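PDB 5M11: immunoreactive 84kD antigen PG93 from Porphyromonas gingivalis, which probably serves as an essential cell-surface component of the type IX secretion system, and carries bound calcium and zinc ions. Local coordinates for residues I12-L17 / D654-Q660. Numbering follows the deposited sequence.
With CA (calcium ion), chain L.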
loop_
_atom_site.group_PDB
_atom_site.type_symbol
_atom_site.label_atom_id
_atom_site.label_comp_id
_atom_site.label_asym_id
_atom_site.label_seq_id
_atom_site.Cartn_x
_atom_site.Cartn_y
_atom_site.Cartn_z
ATOM N N ILE A 12 -14.508 6.570 -9.155
ATOM C CA ILE A 12 -14.574 5.118 -8.920
ATOM C C ILE A 12 -13.364 4.554 -8.098
ATOM O O ILE A 12 -13.605 3.741 -7.210
ATOM C CB ILE A 12 -14.768 4.408 -10.292
ATOM C CG1 ILE A 12 -16.259 4.493 -10.695
ATOM C CG2 ILE A 12 -14.266 2.956 -10.312
ATOM C CD1 ILE A 12 -16.569 4.350 -12.230
ATOM N N TRP A 13 -12.111 4.957 -8.389
ATOM C CA TRP A 13 -10.916 4.517 -7.643
ATOM C C TRP A 13 -10.408 5.625 -6.755
ATOM O O TRP A 13 -10.376 6.787 -7.175
ATOM C CB TRP A 13 -9.767 4.087 -8.580
ATOM C CG TRP A 13 -10.002 2.830 -9.365
ATOM C CD1 TRP A 13 -10.639 2.722 -10.566
ATOM C CD2 TRP A 13 -9.544 1.503 -9.030
ATOM N NE1 TRP A 13 -10.626 1.411 -10.992
ATOM C CE2 TRP A 13 -9.953 0.644 -10.072
ATOM C CE3 TRP A 13 -8.813 0.963 -7.959
ATOM C CZ2 TRP A 13 -9.679 -0.734 -10.061
ATOM C CZ3 TRP A 13 -8.533 -0.397 -7.956
ATOM C CH2 TRP A 13 -8.973 -1.231 -8.993
ATOM N N ASN A 14 -9.957 5.270 -5.550
ATOM C CA ASN A 14 -9.355 6.217 -4.618
ATOM C C ASN A 14 -8.268 5.533 -3.770
ATOM O O ASN A 14 -8.288 4.304 -3.629
ATOM C CB ASN A 14 -10.413 6.887 -3.743
ATOM C CG ASN A 14 -10.574 8.348 -4.087
ATOM O OD1 ASN A 14 -11.563 8.753 -4.712
ATOM N ND2 ASN A 14 -9.565 9.166 -3.757
ATOM N N THR A 15 -7.299 6.324 -3.241
ATOM C CA THR A 15 -6.223 5.791 -2.399
ATOM C C THR A 15 -6.288 6.391 -0.990
ATOM O O THR A 15 -6.482 7.607 -0.818
ATOM C CB THR A 15 -4.845 6.003 -3.017
ATOM O OG1 THR A 15 -4.646 7.390 -3.211
ATOM C CG2 THR A 15 -4.674 5.290 -4.341
ATOM N N LEU A 16 -6.100 5.517 0.016
ATOM C CA LEU A 16 -6.126 5.877 1.433
ATOM C C LEU A 16 -4.708 5.640 2.034
ATOM O O LEU A 16 -4.424 4.665 2.758
ATOM C CB LEU A 16 -7.251 5.084 2.137
ATOM C CG LEU A 16 -8.704 5.469 1.749
ATOM C CD1 LEU A 16 -9.650 4.376 2.067
ATOM C CD2 LEU A 16 -9.187 6.716 2.524
ATOM N N LEU A 17 -3.807 6.551 1.657
ATOM C CA LEU A 17 -2.385 6.498 1.972
ATOM C C LEU A 17 -2.037 7.260 3.244
ATOM O O LEU A 17 -2.747 8.193 3.625
ATOM C CB LEU A 17 -1.544 7.006 0.770
ATOM C CG LEU A 17 -1.588 6.093 -0.484
ATOM C CD1 LEU A 17 -0.782 6.649 -1.615
ATOM C CD2 LEU A 17 -1.112 4.667 -0.179
ATOM N N ASP A 654 1.445 -2.045 -1.451
ATOM C CA ASP A 654 1.816 -0.634 -1.509
ATOM C C ASP A 654 0.711 0.293 -0.931
ATOM O O ASP A 654 0.671 1.470 -1.264
ATOM C CB ASP A 654 2.159 -0.236 -2.960
ATOM C CG ASP A 654 3.539 -0.693 -3.391
ATOM O OD1 ASP A 654 4.517 0.041 -3.123
ATOM O OD2 ASP A 654 3.645 -1.796 -3.977
ATOM N N GLY A 655 -0.159 -0.229 -0.067
ATOM C CA GLY A 655 -1.193 0.583 0.570
ATOM C C GLY A 655 -2.652 0.339 0.227
ATOM O O GLY A 655 -2.984 -0.454 -0.654
ATOM N N LEU A 656 -3.528 1.079 0.915
ATOM C CA LEU A 656 -4.971 0.991 0.792
ATOM C C LEU A 656 -5.548 1.779 -0.384
ATOM O O LEU A 656 -5.177 2.922 -0.673
ATOM C CB LEU A 656 -5.655 1.446 2.092
ATOM C CG LEU A 656 -7.087 0.947 2.319
ATOM C CD1 LEU A 656 -7.123 -0.556 2.473
ATOM C CD2 LEU A 656 -7.708 1.629 3.515
ATOM N N MET A 657 -6.537 1.140 -1.009
ATOM C CA MET A 657 -7.312 1.603 -2.154
ATOM C C MET A 657 -8.782 1.273 -1.953
ATOM O O MET A 657 -9.106 0.386 -1.154
ATOM C CB MET A 657 -6.822 0.910 -3.424
ATOM C CG MET A 657 -5.552 1.427 -3.935
ATOM S SD MET A 657 -5.400 0.943 -5.657
ATOM C CE MET A 657 -6.028 2.408 -6.433
ATOM N N THR A 658 -9.669 1.977 -2.691
ATOM C CA THR A 658 -11.115 1.730 -2.686
ATOM C C THR A 658 -11.658 1.816 -4.089
ATOM O O THR A 658 -11.395 2.793 -4.797
ATOM C CB THR A 658 -11.924 2.666 -1.765
ATOM O OG1 THR A 658 -11.869 4.012 -2.241
ATOM C CG2 THR A 658 -11.530 2.567 -0.338
ATOM N N PHE A 659 -12.465 0.813 -4.453
ATOM C CA PHE A 659 -13.132 0.711 -5.740
ATOM C C PHE A 659 -14.640 0.683 -5.513
ATOM O O PHE A 659 -15.123 -0.086 -4.673
ATOM C CB PHE A 659 -12.638 -0.542 -6.484
ATOM C CG PHE A 659 -13.384 -0.862 -7.751
ATOM C CD1 PHE A 659 -13.082 -0.203 -8.937
ATOM C CD2 PHE A 659 -14.390 -1.819 -7.761
ATOM C CE1 PHE A 659 -13.774 -0.491 -10.106
ATOM C CE2 PHE A 659 -15.094 -2.095 -8.928
ATOM C CZ PHE A 659 -14.783 -1.422 -10.092
ATOM N N GLN A 660 -15.387 1.548 -6.243
ATOM C CA GLN A 660 -16.854 1.597 -6.127
ATOM C C GLN A 660 -17.408 0.475 -6.956
ATOM O O GLN A 660 -17.320 0.520 -8.190
ATOM C CB GLN A 660 -17.427 2.969 -6.537
ATOM C CG GLN A 660 -18.967 3.035 -6.587
ATOM C CD GLN A 660 -19.672 2.668 -5.299
ATOM O OE1 GLN A 660 -20.281 1.592 -5.181
ATOM N NE2 GLN A 660 -19.667 3.584 -4.335
HETATM CA CA CA L . 5.238 -1.601 -5.763
#
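The indole of Trp13 overlaps Phe659, whose CD1 sits over one indole face, 3.4 Å from Trp13 CE2 and offset toward the rim. Phe659 CB lies above the six-membered ring nearly on its normal, a CH-pi contact, while the phenyl plane is inclined 56° to the indole. Phe659 CG is anti to the backbone N (chi1 172°), Trp13 CG anti to its carbonyl carbon (chi1 -69°), and from these bases the two side chains cross on one face of the sheet. Alongside, Ile12 CG2 approaches Phe659 CE1 at 3.5 Å. Met657 CE lies 3.5 Å from Trp13 CE3, while SD stands obliquely beside the six-membered ring, a Met-aromatic contact, and the methyl also meets Thr15 CG2; Thr15 OG1 is instead hydrogen-bonded to Asp55. Phe624 and Ile650 continue this cluster. On the other face, Leu16 CD1 touches both Leu656 CD2 and Thr658 CG2, and the leucine also packs on Tyr649. Four backbone hydrogen bonds join the antiparallel strands: Gln660 N to Ile12 O, Asn14 N to Thr658 O (3.0 Å), Thr658 N to Asn14 O (2.9 Å) and Leu16 N, from above the carbonyl plane, to Leu656 O. This is consistent with closure of a beta-propeller, in which N-terminal strand 13-16 completes, at its edge, a blade whose other three strands come from residues 636-660. At the start of strand 655-660, Asp654 OD2 binds calcium at 2.4 Å. The chemistry implies a closure held by backbone bonding and largely apolar side-chain packing, with the metal-binding carboxylate kept to one end.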